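Local atomic coordinates of STM4351 (Salmonella enterica, PDB entry 2Y7I), a protein that binds arginine with high specificity as a periplasmic solute-binding protein of family 3, and so probably serves arginine uptake. Residues V35-C40 / A45-T50; G72-P77 / G120-R125; V96-K101 / K166-N171; G156-V161 / E179-P184. All coordinates share one frame; numbering follows the deposited sequence. Where two conformers were deposited one is given.

Contact 1: V35-C40 / A45-T50; sequences VANAVC and AECSFT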
loop_
_atom_site.group_PDB
_atom_site.type_symbol
_atom_site.label_atom_id
_atom_site.label_comp_id
_atom_site.label_asym_id
_atom_site.label_seq_id
_atom_site.Cartn_x
_atom_site.Cartn_y
_atom_site.Cartn_z
ATOM N N VAL A 35 3.085 10.834 -2.340
ATOM C CA VAL A 35 1.748 10.346 -2.022
ATOM C C VAL A 35 0.666 11.325 -2.509
ATOM O O VAL A 35 -0.251 10.919 -3.226
ATOM C CB VAL A 35 1.575 10.030 -0.504
ATOM C CG1 VAL A 35 0.118 9.713 -0.173
ATOM C CG2 VAL A 35 2.454 8.843 -0.089
ATOM N N ALA A 36 0.772 12.600 -2.130
ATOM C CA ALA A 36 -0.247 13.589 -2.528
ATOM C C ALA A 36 -0.365 13.730 -4.055
ATOM O O ALA A 36 -1.474 13.824 -4.598
ATOM C CB ALA A 36 0.028 14.945 -1.867
ATOM N N ASN A 37 0.775 13.741 -4.742
ATOM C CA ASN A 37 0.778 13.823 -6.206
ATOM C C ASN A 37 0.084 12.615 -6.839
ATOM O O ASN A 37 -0.691 12.761 -7.783
ATOM C CB ASN A 37 2.200 13.985 -6.755
ATOM C CG ASN A 37 2.678 15.443 -6.743
ATOM O OD1 ASN A 37 1.949 16.348 -7.134
ATOM N ND2 ASN A 37 3.911 15.661 -6.318
ATOM N N ALA A 38 0.350 11.429 -6.293
ATOM C CA ALA A 38 -0.268 10.200 -6.791
ATOM C C ALA A 38 -1.786 10.227 -6.572
ATOM O O ALA A 38 -2.557 9.840 -7.455
ATOM C CB ALA A 38 0.372 8.963 -6.124
ATOM N N VAL A 39 -2.203 10.696 -5.397
ATOM C CA VAL A 39 -3.627 10.898 -5.094
ATOM C C VAL A 39 -4.276 11.883 -6.083
ATOM O O VAL A 39 -5.330 11.585 -6.661
ATOM C CB VAL A 39 -3.828 11.356 -3.633
ATOM C CG1 VAL A 39 -5.283 11.815 -3.368
ATOM C CG2 VAL A 39 -3.428 10.236 -2.684
ATOM N N CYS A 40 -3.637 13.035 -6.289
ATOM C CA CYS A 40 -4.107 14.013 -7.286
ATOM C C CYS A 40 -4.225 13.439 -8.705
ATOM O O CYS A 40 -5.220 13.706 -9.408
ATOM C CB CYS A 40 -3.230 15.265 -7.280
ATOM S SG CYS A 40 -3.527 16.240 -5.811
ATOM N N ALA A 45 -6.567 15.629 -10.962
ATOM C CA ALA A 45 -6.365 16.966 -10.427
ATOM C C ALA A 45 -4.893 17.331 -10.421
ATOM O O ALA A 45 -4.021 16.459 -10.375
ATOM C CB ALA A 45 -6.910 17.054 -9.006
ATOM N N GLU A 46 -4.631 18.635 -10.477
ATOM C CA GLU A 46 -3.303 19.170 -10.248
ATOM C C GLU A 46 -3.139 19.376 -8.745
ATOM O O GLU A 46 -4.130 19.460 -8.010
ATOM C CB GLU A 46 -3.124 20.495 -10.991
ATOM C CG GLU A 46 -3.105 20.380 -12.525
ATOM C CD GLU A 46 -1.723 20.049 -13.079
ATOM O OE1 GLU A 46 -0.752 20.770 -12.755
ATOM O OE2 GLU A 46 -1.605 19.062 -13.839
ATOM N N CYS A 47 -1.890 19.467 -8.303
ATOM C CA CYS A 47 -1.566 19.604 -6.886
ATOM C C CYS A 47 -0.861 20.934 -6.608
ATOM O O CYS A 47 0.024 21.348 -7.357
ATOM C CB CYS A 47 -0.666 18.450 -6.452
ATOM S SG CYS A 47 -0.621 18.235 -4.696
ATOM N N SER A 48 -1.266 21.603 -5.536
ATOM C CA SER A 48 -0.583 22.807 -5.090
ATOM C C SER A 48 -0.254 22.703 -3.603
ATOM O O SER A 48 -1.096 22.271 -2.817
ATOM C CB SER A 48 -1.441 24.039 -5.368
ATOM O OG SER A 48 -0.686 25.212 -5.137
ATOM N N PHE A 49 0.963 23.097 -3.225
ATOM C CA PHE A 49 1.389 23.042 -1.820
ATOM C C PHE A 49 1.670 24.413 -1.223
ATOM O O PHE A 49 2.262 25.278 -1.875
ATOM C CB PHE A 49 2.631 22.172 -1.652
ATOM C CG PHE A 49 2.393 20.723 -1.942
ATOM C CD1 PHE A 49 1.856 19.888 -0.976
ATOM C CD2 PHE A 49 2.700 20.197 -3.192
ATOM C CE1 PHE A 49 1.622 18.544 -1.251
ATOM C CE2 PHE A 49 2.477 18.854 -3.469
ATOM C CZ PHE A 49 1.938 18.029 -2.494
ATOM N N THR A 50 1.236 24.596 0.022
ATOM C CA THR A 50 1.574 25.783 0.805
ATOM C C THR A 50 2.356 25.302 2.024
ATOM O O THR A 50 1.903 24.399 2.736
ATOM C CB THR A 50 0.310 26.556 1.226
ATOM O OG1 THR A 50 -0.422 26.917 0.053
ATOM C CG2 THR A 50 0.659 27.835 2.012
#

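Contact 2: G72-P77 / G120-R125; sequences GMDMTP and GTTHQR. With ARG (arginine), chain C; ACT (acetate ion), chain G.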
loop_
_atom_site.group_PDB
_atom_site.type_symbol
_atom_site.label_atom_id
_atom_site.label_comp_id
_atom_site.label_asym_id
_atom_site.label_seq_id
_atom_site.Cartn_x
_atom_site.Cartn_y
_atom_site.Cartn_z
ATOM N N GLY A 72 3.032 14.344 7.573
ATOM C CA GLY A 72 3.459 13.325 8.522
ATOM C C GLY A 72 2.600 13.359 9.776
ATOM O O GLY A 72 3.097 13.135 10.871
ATOM N N MET A 73 1.302 13.601 9.597
ATOM C CA MET A 73 0.405 13.930 10.709
ATOM C C MET A 73 -0.361 12.714 11.236
ATOM O O MET A 73 -1.223 12.168 10.536
ATOM C CB MET A 73 -0.583 15.028 10.271
ATOM C CG MET A 73 -1.613 15.436 11.344
ATOM S SD MET A 73 -2.756 16.747 10.826
ATOM C CE MET A 73 -1.648 18.183 10.908
ATOM N N ASP A 74 -0.033 12.300 12.462
ATOM C CA ASP A 74 -0.721 11.206 13.151
ATOM C C ASP A 74 -2.186 11.568 13.345
ATOM O O ASP A 74 -2.507 12.698 13.725
ATOM C CB ASP A 74 -0.112 10.960 14.542
ATOM C CG ASP A 74 1.288 10.344 14.493
ATOM O OD1 ASP A 74 1.996 10.470 13.476
ATOM O OD2 ASP A 74 1.677 9.710 15.509
ATOM N N MET A 75 -3.062 10.596 13.116
ATOM C CA MET A 75 -4.507 10.785 13.291
ATOM C C MET A 75 -4.902 10.627 14.751
ATOM O O MET A 75 -5.499 9.624 15.141
ATOM C CB MET A 75 -5.283 9.787 12.432
ATOM C CG MET A 75 -4.944 9.873 10.940
ATOM S SD MET A 75 -5.762 8.600 9.939
ATOM C CE MET A 75 -5.096 7.099 10.625
ATOM N N THR A 76 -4.565 11.624 15.560
ATOM C CA THR A 76 -4.811 11.558 16.997
ATOM C C THR A 76 -6.289 11.840 17.305
ATOM O O THR A 76 -6.967 12.493 16.508
ATOM C CB THR A 76 -3.945 12.572 17.753
ATOM O OG1 THR A 76 -4.402 13.898 17.453
ATOM C CG2 THR A 76 -2.449 12.425 17.384
ATOM N N PRO A 77 -6.788 11.363 18.464
ATOM C CA PRO A 77 -8.170 11.685 18.855
ATOM C C PRO A 77 -8.413 13.194 18.963
ATOM O O PRO A 77 -9.473 13.672 18.571
ATOM C CB PRO A 77 -8.314 11.038 20.239
ATOM C CG PRO A 77 -7.285 9.971 20.285
ATOM C CD PRO A 77 -6.135 10.461 19.432
ATOM N N GLY A 120 2.622 21.792 18.524
ATOM C CA GLY A 120 1.441 21.155 17.917
ATOM C C GLY A 120 1.524 19.655 17.671
ATOM O O GLY A 120 0.551 19.040 17.192
ATOM N N THR A 121 2.658 19.058 18.036
ATOM C CA THR A 121 2.923 17.643 17.729
ATOM C C THR A 121 2.533 16.665 18.839
ATOM O O THR A 121 2.356 17.048 20.003
ATOM C CB THR A 121 4.416 17.391 17.344
ATOM O OG1 THR A 121 5.271 17.667 18.466
ATOM C CG2 THR A 121 4.811 18.253 16.171
ATOM N N THR A 122 2.432 15.395 18.454
ATOM C CA THR A 122 2.332 14.276 19.397
ATOM C C THR A 122 3.488 14.318 20.385
ATOM O O THR A 122 3.311 14.069 21.579
ATOM C CB THR A 122 2.414 12.940 18.640
ATOM O OG1 THR A 122 3.528 12.995 17.746
ATOM C CG2 THR A 122 1.150 12.715 17.812
ATOM N N HIS A 123 4.674 14.632 19.875
ATOM C CA HIS A 123 5.880 14.645 20.684
ATOM C C HIS A 123 5.804 15.669 21.792
ATOM O O HIS A 123 6.223 15.398 22.921
ATOM C CB HIS A 123 7.101 14.889 19.798
ATOM C CG HIS A 123 7.106 14.048 18.567
ATOM N ND1 HIS A 123 7.076 12.668 18.614
ATOM C CD2 HIS A 123 7.087 14.383 17.254
ATOM C CE1 HIS A 123 7.065 12.190 17.381
ATOM N NE2 HIS A 123 7.067 13.207 16.540
ATOM N N GLN A 124 5.259 16.843 21.477
ATOM C CA GLN A 124 5.100 17.889 22.467
ATOM C C GLN A 124 4.157 17.423 23.574
ATOM O O GLN A 124 4.460 17.583 24.756
ATOM C CB GLN A 124 4.568 19.170 21.815
ATOM C CG GLN A 124 4.221 20.278 22.805
ATOM C CD GLN A 124 3.816 21.569 22.096
ATOM O OE1 GLN A 124 2.837 21.601 21.341
ATOM N NE2 GLN A 124 4.568 22.641 22.347
ATOM N N ARG A 125 3.030 16.828 23.186
ATOM C CA ARG A 125 2.034 16.382 24.156
ATOM C C ARG A 125 2.595 15.260 25.030
ATOM O O ARG A 125 2.455 15.299 26.262
ATOM C CB ARG A 125 0.733 15.957 23.466
ATOM C CG ARG A 125 -0.436 15.795 24.433
ATOM C CD ARG A 125 -1.773 15.611 23.701
ATOM N NE ARG A 125 -1.952 14.266 23.141
ATOM C CZ ARG A 125 -2.492 13.238 23.794
ATOM N NH1 ARG A 125 -2.892 13.371 25.055
ATOM N NH2 ARG A 125 -2.625 12.064 23.183
HETATM N N ARG C . 4.186 12.820 13.521
HETATM C CA ARG C . 4.223 13.962 14.488
HETATM C C ARG C . 2.808 14.463 14.747
HETATM O O ARG C . 2.619 15.422 15.492
HETATM C CB ARG C . 5.107 15.111 13.960
HETATM C CG ARG C . 4.718 15.609 12.556
HETATM C CD ARG C . 5.516 16.839 12.128
HETATM N NE ARG C . 5.355 17.064 10.689
HETATM C CZ ARG C . 5.897 18.071 10.006
HETATM N NH1 ARG C . 6.652 18.991 10.610
HETATM N NH2 ARG C . 5.679 18.158 8.710
HETATM O OXT ARG C . 1.827 13.931 14.193
HETATM C C ACT G . -2.227 15.391 19.682
HETATM O O ACT G . -3.172 15.683 18.920
HETATM O OXT ACT G . -2.368 14.341 20.358
HETATM C CH3 ACT G . -0.997 16.244 19.766
HETATM O O HOH W 1 3.930 10.898 16.099
#

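Contact 3: V96-K101 / K166-N171; sequences VVVTRK and KWLKNN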
loop_
_atom_site.group_PDB
_atom_site.type_symbol
_atom_site.label_atom_id
_atom_site.label_comp_id
_atom_site.label_asym_id
_atom_site.label_seq_id
_atom_site.Cartn_x
_atom_site.Cartn_y
_atom_site.Cartn_z
ATOM N N VAL A 96 11.704 9.174 19.002
ATOM C CA VAL A 96 13.047 9.034 19.540
ATOM C C VAL A 96 13.635 10.387 19.906
ATOM O O VAL A 96 13.220 11.433 19.372
ATOM C CB VAL A 96 14.001 8.277 18.556
ATOM C CG1 VAL A 96 13.538 6.823 18.318
ATOM C CG2 VAL A 96 14.159 9.014 17.235
ATOM N N VAL A 97 14.606 10.363 20.816
ATOM C CA VAL A 97 15.409 11.539 21.115
ATOM C C VAL A 97 16.739 11.359 20.410
ATOM O O VAL A 97 17.280 10.254 20.367
ATOM C CB VAL A 97 15.680 11.714 22.626
ATOM C CG1 VAL A 97 16.405 13.042 22.893
ATOM C CG2 VAL A 97 14.370 11.658 23.408
ATOM N N VAL A 98 17.243 12.436 19.818
ATOM C CA VAL A 98 18.622 12.456 19.356
ATOM C C VAL A 98 19.434 13.339 20.308
ATOM O O VAL A 98 18.985 14.415 20.681
ATOM C CB VAL A 98 18.749 12.890 17.879
ATOM C CG1 VAL A 98 18.050 14.269 17.607
ATOM C CG2 VAL A 98 20.212 12.856 17.423
ATOM N N THR A 99 20.592 12.836 20.747
ATOM C CA THR A 99 21.490 13.574 21.644
ATOM C C THR A 99 22.900 13.430 21.104
ATOM O O THR A 99 23.111 12.708 20.138
ATOM C CB THR A 99 21.444 13.043 23.101
ATOM O OG1 THR A 99 22.166 11.803 23.201
ATOM C CG2 THR A 99 19.977 12.857 23.589
ATOM N N ARG A 100 23.867 14.099 21.723
ATOM C CA ARG A 100 25.265 13.783 21.448
ATOM C C ARG A 100 25.469 12.288 21.736
ATOM O O ARG A 100 24.924 11.774 22.704
ATOM C CB ARG A 100 26.186 14.639 22.316
ATOM C CG ARG A 100 26.414 16.049 21.772
ATOM C CD ARG A 100 27.066 16.985 22.796
ATOM N NE ARG A 100 27.738 16.268 23.886
ATOM C CZ ARG A 100 27.213 16.058 25.099
ATOM N NH1 ARG A 100 25.990 16.507 25.403
ATOM N NH2 ARG A 100 27.913 15.387 26.009
ATOM N N LYS A 101 26.233 11.604 20.887
ATOM C CA LYS A 101 26.356 10.145 20.937
ATOM C C LYS A 101 26.900 9.685 22.292
ATOM O O LYS A 101 27.923 10.158 22.738
ATOM C CB LYS A 101 27.253 9.659 19.787
ATOM C CG LYS A 101 27.515 8.171 19.733
ATOM C CD LYS A 101 28.380 7.825 18.517
ATOM C CE LYS A 101 29.771 8.454 18.627
ATOM N NZ LYS A 101 30.525 8.431 17.329
ATOM N N LYS A 166 17.049 10.454 9.430
ATOM C CA LYS A 166 17.495 11.180 8.243
ATOM C C LYS A 166 18.523 12.266 8.595
ATOM O O LYS A 166 19.568 12.371 7.958
ATOM C CB LYS A 166 16.287 11.753 7.485
ATOM C CG LYS A 166 16.627 12.665 6.325
ATOM C CD LYS A 166 16.834 11.882 5.031
ATOM C CE LYS A 166 16.457 12.735 3.818
ATOM N NZ LYS A 166 17.543 13.701 3.472
ATOM N N TRP A 167 18.225 13.059 9.622
ATOM C CA TRP A 167 19.122 14.127 10.070
ATOM C C TRP A 167 20.479 13.556 10.470
ATOM O O TRP A 167 21.528 14.162 10.198
ATOM C CB TRP A 167 18.488 14.891 11.247
ATOM C CG TRP A 167 19.332 16.049 11.746
ATOM C CD1 TRP A 167 19.449 17.292 11.180
ATOM C CD2 TRP A 167 20.190 16.049 12.894
ATOM N NE1 TRP A 167 20.324 18.064 11.906
ATOM C CE2 TRP A 167 20.784 17.330 12.971
ATOM C CE3 TRP A 167 20.504 15.090 13.875
ATOM C CZ2 TRP A 167 21.687 17.680 13.984
ATOM C CZ3 TRP A 167 21.399 15.440 14.890
ATOM C CH2 TRP A 167 21.981 16.729 14.933
ATOM N N LEU A 168 20.453 12.375 11.093
ATOM C CA LEU A 168 21.667 11.734 11.605
ATOM C C LEU A 168 22.668 11.371 10.530
ATOM O O LEU A 168 23.869 11.303 10.793
ATOM C CB LEU A 168 21.322 10.483 12.410
ATOM C CG LEU A 168 20.916 10.734 13.859
ATOM C CD1 LEU A 168 20.585 9.419 14.529
ATOM C CD2 LEU A 168 22.039 11.465 14.618
ATOM N N LYS A 169 22.174 11.136 9.319
ATOM C CA LYS A 169 23.042 10.818 8.188
ATOM C C LYS A 169 24.171 11.842 8.022
ATOM O O LYS A 169 25.283 11.481 7.628
ATOM C CB LYS A 169 22.222 10.639 6.902
ATOM C CG LYS A 169 21.485 9.292 6.837
ATOM C CD LYS A 169 20.495 9.202 5.679
ATOM C CE LYS A 169 20.182 7.740 5.358
ATOM N NZ LYS A 169 18.838 7.549 4.720
ATOM N N ASN A 170 23.895 13.104 8.361
ATOM C CA ASN A 170 24.906 14.169 8.236
ATOM C C ASN A 170 25.443 14.687 9.569
ATOM O O ASN A 170 26.107 15.729 9.617
ATOM C CB ASN A 170 24.358 15.331 7.406
ATOM C CG ASN A 170 23.931 14.899 6.031
ATOM O OD1 ASN A 170 22.737 14.825 5.739
ATOM N ND2 ASN A 170 24.893 14.584 5.186
ATOM N N ASN A 171 25.171 13.950 10.645
ATOM C CA ASN A 171 25.599 14.356 11.981
ATOM C C ASN A 171 26.057 13.181 12.854
ATOM O O ASN A 171 25.425 12.891 13.876
ATOM C CB ASN A 171 24.475 15.149 12.665
ATOM C CG ASN A 171 24.124 16.422 11.905
ATOM O OD1 ASN A 171 24.804 17.442 12.029
ATOM N ND2 ASN A 171 23.093 16.346 11.078
#

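Contact 4: G156-V161 / E179-P184; sequences GVFGDV and ERASDP. With ARG (arginine), chain C.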
loop_
_atom_site.group_PDB
_atom_site.type_symbol
_atom_site.label_atom_id
_atom_site.label_comp_id
_atom_site.label_asym_id
_atom_site.label_seq_id
_atom_site.Cartn_x
_atom_site.Cartn_y
_atom_site.Cartn_z
ATOM N N GLY A 156 18.781 17.530 23.699
ATOM C CA GLY A 156 18.189 16.591 22.758
ATOM C C GLY A 156 17.145 17.233 21.868
ATOM O O GLY A 156 16.737 18.372 22.084
ATOM N N VAL A 157 16.743 16.490 20.847
ATOM C CA VAL A 157 15.628 16.860 19.975
ATOM C C VAL A 157 14.792 15.594 19.846
ATOM O O VAL A 157 15.338 14.518 19.636
ATOM C CB VAL A 157 16.099 17.400 18.596
ATOM C CG1 VAL A 157 14.899 17.524 17.617
ATOM C CG2 VAL A 157 16.773 18.790 18.746
ATOM N N PHE A 158 13.479 15.732 20.019
ATOM C CA PHE A 158 12.548 14.602 20.142
ATOM C C PHE A 158 11.575 14.652 18.965
ATOM O O PHE A 158 10.911 15.671 18.759
ATOM C CB PHE A 158 11.824 14.743 21.492
ATOM C CG PHE A 158 10.837 13.655 21.815
ATOM C CD1 PHE A 158 11.195 12.308 21.779
ATOM C CD2 PHE A 158 9.557 13.999 22.246
ATOM C CE1 PHE A 158 10.270 11.304 22.121
ATOM C CE2 PHE A 158 8.620 13.011 22.601
ATOM C CZ PHE A 158 8.978 11.662 22.533
ATOM N N GLY A 159 11.532 13.573 18.177
ATOM C CA GLY A 159 10.689 13.506 16.976
ATOM C C GLY A 159 10.519 12.108 16.403
ATOM O O GLY A 159 10.883 11.114 17.055
ATOM N N ASP A 160 9.970 12.018 15.184
ATOM C CA ASP A 160 9.751 10.709 14.544
ATOM C C ASP A 160 11.076 10.069 14.159
ATOM O O ASP A 160 12.000 10.754 13.722
ATOM C CB ASP A 160 8.810 10.807 13.322
ATOM C CG ASP A 160 7.347 11.006 13.725
ATOM O OD1 ASP A 160 6.683 10.024 14.098
ATOM O OD2 ASP A 160 6.854 12.142 13.680
ATOM N N VAL A 161 11.161 8.752 14.331
ATOM C CA VAL A 161 12.404 8.028 14.065
ATOM C C VAL A 161 12.942 8.243 12.651
ATOM O O VAL A 161 14.148 8.406 12.482
ATOM C CB VAL A 161 12.345 6.511 14.484
ATOM C CG1 VAL A 161 11.285 5.735 13.697
ATOM C CG2 VAL A 161 13.721 5.868 14.381
ATOM N N GLU A 179 16.347 4.707 24.895
ATOM C CA GLU A 179 14.939 4.618 25.273
ATOM C C GLU A 179 14.081 5.374 24.269
ATOM O O GLU A 179 14.288 6.566 24.051
ATOM C CB GLU A 179 14.677 5.147 26.694
ATOM C CG GLU A 179 13.212 4.943 27.125
ATOM C CD GLU A 179 12.877 5.456 28.511
ATOM O OE1 GLU A 179 13.750 6.039 29.200
ATOM O OE2 GLU A 179 11.710 5.278 28.917
ATOM N N ARG A 180 13.112 4.669 23.688
ATOM C CA ARG A 180 12.155 5.265 22.777
ATOM C C ARG A 180 10.813 5.476 23.470
ATOM O O ARG A 180 10.572 4.928 24.550
ATOM C CB ARG A 180 11.983 4.370 21.551
ATOM C CG ARG A 180 13.308 4.099 20.861
ATOM C CD ARG A 180 13.142 3.422 19.524
ATOM N NE ARG A 180 14.446 3.261 18.888
ATOM C CZ ARG A 180 14.631 3.075 17.584
ATOM N NH1 ARG A 180 13.588 3.025 16.753
ATOM N NH2 ARG A 180 15.862 2.934 17.114
ATOM N N ALA A 181 9.951 6.265 22.842
ATOM C CA ALA A 181 8.604 6.526 23.360
ATOM C C ALA A 181 7.591 5.908 22.413
ATOM O O ALA A 181 7.607 6.185 21.211
ATOM C CB ALA A 181 8.357 8.019 23.493
ATOM N N SER A 182 6.715 5.075 22.961
ATOM C CA SER A 182 5.763 4.321 22.154
ATOM C C SER A 182 4.343 4.365 22.711
ATOM O O SER A 182 3.413 3.874 22.055
ATOM C CB SER A 182 6.222 2.863 22.020
ATOM O OG SER A 182 7.263 2.748 21.064
ATOM N N ASP A 183 4.189 4.949 23.903
ATOM C CA ASP A 183 2.901 4.975 24.637
ATOM C C ASP A 183 1.714 5.100 23.671
ATOM O O ASP A 183 1.602 6.109 22.968
ATOM C CB ASP A 183 2.909 6.121 25.666
ATOM C CG ASP A 183 1.662 6.146 26.560
ATOM O OD1 ASP A 183 0.588 5.648 26.155
ATOM O OD2 ASP A 183 1.755 6.691 27.680
ATOM N N PRO A 184 0.842 4.070 23.611
ATOM C CA PRO A 184 -0.217 4.106 22.591
ATOM C C PRO A 184 -1.345 5.120 22.850
ATOM O O PRO A 184 -2.218 5.286 22.005
ATOM C CB PRO A 184 -0.746 2.668 22.577
ATOM C CG PRO A 184 -0.431 2.133 23.933
ATOM C CD PRO A 184 0.861 2.783 24.339
HETATM N N ARG C . 4.186 12.820 13.521
HETATM C CA ARG C . 4.223 13.962 14.488
HETATM C C ARG C . 2.808 14.463 14.747
HETATM O O ARG C . 2.619 15.422 15.492
HETATM C CB ARG C . 5.107 15.111 13.960
HETATM C CG ARG C . 4.718 15.609 12.556
HETATM C CD ARG C . 5.516 16.839 12.128
HETATM N NE ARG C . 5.355 17.064 10.689
HETATM C CZ ARG C . 5.897 18.071 10.006
HETATM N NH1 ARG C . 6.652 18.991 10.610
HETATM N NH2 ARG C . 5.679 18.158 8.710
HETATM O OXT ARG C . 1.827 13.931 14.193
#

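Contact 1: V35-C40 / A45-T50
C40 and C47 turn their thiols toward each other by different rotations: in C40 the sulfur lies beside its own backbone N (chi1 -72°), while in C47 it stands opposite the backbone N (chi1 -162°). The two SG atoms of C40 and C47 end 3.7 Å apart, a van der Waals approach far longer than a disulfide, and C40 SG also rests 3.7 Å from C47 CB. Cysteine suits both places, being small, apolar and easily bedded against the ring of F10. One turn earlier on the helix, A36 offers just a methyl, which leaves room for the large side chain of F49. The F49 ring arrives edge-on, with CZ 3.7 Å from A36 CB and the methyl close to the ring plane. Helix 31-42 leads straight into strand 46-51, which pairs with strand 7-12, so this is the second half of a beta-alpha-beta crossover in the three-stranded parallel sheet of one lobe of the binding protein. The tight link between helix and strand is drawn together by A45 N, which donates to C40 O at 2.8 Å with a nearly straight N-H...O angle of 168°. N37 covers the outer side of the contact: its OD1 touches C47 CB at 3.4 Å and approaches the edge of the F49 ring, while asparagine tolerates the exposure there.

Contact 2: G72-P77 / G120-R125
T122 has the most surface covered by this contact, and its two branches do different work. CG2 wedges between D74 and T76, meeting T76 CG2 at 3.6 Å and D74 OD2 at 3.8 Å. T122 OG1 is hydrogen-bonded to a water at 2.7 Å, and the same water donates to D74 OD2 at 2.6 Å. Threonine is apt because one short side chain gives a methyl for packing and a hydroxyl for the water. The side chains of D74 and T122 cross at about a right angle, and D74 serves the bound arginine twice: its backbone N donates to OXT of the ligand at 3.0 Å, and its OD1 accepts from the ligand's amino N. T76 contributes its methyl to T122, while its OG1 donates to O of an acetate ion, probably from the crystallisation liquor, at 2.6 Å; R125 NE holds the acetate's other oxygen. From the opposite segment T122 N donates to the ligand O at 3.0 Å, at the N-terminal end of helix 122-130, which would probably stabilise the carboxylate. An alpha-carboxylate held by backbone N-H groups of both lobes together with an arginine, here R79, is typical of the closed cleft of family 3 solute-binding proteins.

Contact 3: V96-K101 / K166-N171
V98 carries the whole strand side of this contact on one methyl. Its CG2, placed opposite the backbone N with CG1 at chi1 54°, reaches toward the helix and touches L168 CD2 at 3.6 Å and W167 CZ3 at 3.8 Å. V98 and L168 run alongside each other, pointing opposite ways, whereas V98 and W167 meet at about a right angle. A beta-branched valine fits a buried strand position well, and F146 and L149 of helix 142-150 and I164 of helix 161-168 itself pack round it. The indole of W167 is large enough to span further: its ring stacks on F146 and takes Y174 edge-to-face.

Away from this apolar core the chain loosens into a type I turn from L168 to N171, with K169 and N170 exposed to solvent, as are R100 and K101 at the end of the strand. N171 bonds back to the helix there: its ND2 donates to W167 O at 2.8 Å and lies 3.1 Å above the centre of the W167 ring. N170 N reaches the same W167 O from the opposite face of the carbonyl plane, so W167 O accepts two bonds. Here helix 161-168 covers the antiparallel strand 95-100 of a mixed five-stranded sheet, whose 2-1-3-n-4 strand order is typical of the lobes of type II periplasmic binding proteins.

Contact 4: G156-V161 / E179-P184
F158 and A181 join a central strand of the five-stranded sheet to the loop that follows strand 174-176, within the alpha/beta lobe that carries helix 122-130. The phenylalanine stands with CG opposite its backbone N (chi1 -179°), which sends the ring out to the loop; its CZ lies 3.8 Å from A181 CB, and the methyl sits at the ring edge, in the ring plane. A small alanine suits this spot, since Y126 and Y187 also press on it. The same F158 ring takes H123 edge-to-face and so backs a residue of the ligand pocket.

V161, the first residue of the following helix, turns CG2 to R180, whose chain, extended from CG to NE, reaches back to meet it. R180 NH1 comes within 3.7 Å of V161 CG2, a van der Waals touch between the exposed arginine and a valine on the helix. Between the two touching residues lies D160, at the N-cap position, yet its carboxylate makes no capping bond. With CG beside the backbone N (chi1 -74°), the group is turned to the cleft, where H123 NE2 and Y16 OH bond to OD2, and D160 OD2 accepts from the amino N of the bound arginine at 2.8 Å.

How the contacts relate
Contact 1 belongs to the lobe built on the parallel sheet of strands 46-51, 7-12 and 68-69, whereas contacts 3 and 4 belong to the lobe of the mixed sheet, on the far side of the chain's centre, with centres 31 and 29 Å from that of contact 1. Contact 2 lies between, joining residues 72-77 to the start of helix 122-130 across the ligand cleft. Contacts 3 and 4 share neighbouring strands 95-100 and 156-160, bonded from V98 N to V157 O, and their segments alternate along the chain. Contacts 2 and 4 touch through H123 and D160; contact 2 grips the ligand from both lobes and contact 4 from one, consistent with a ligand that holds the cleft closed.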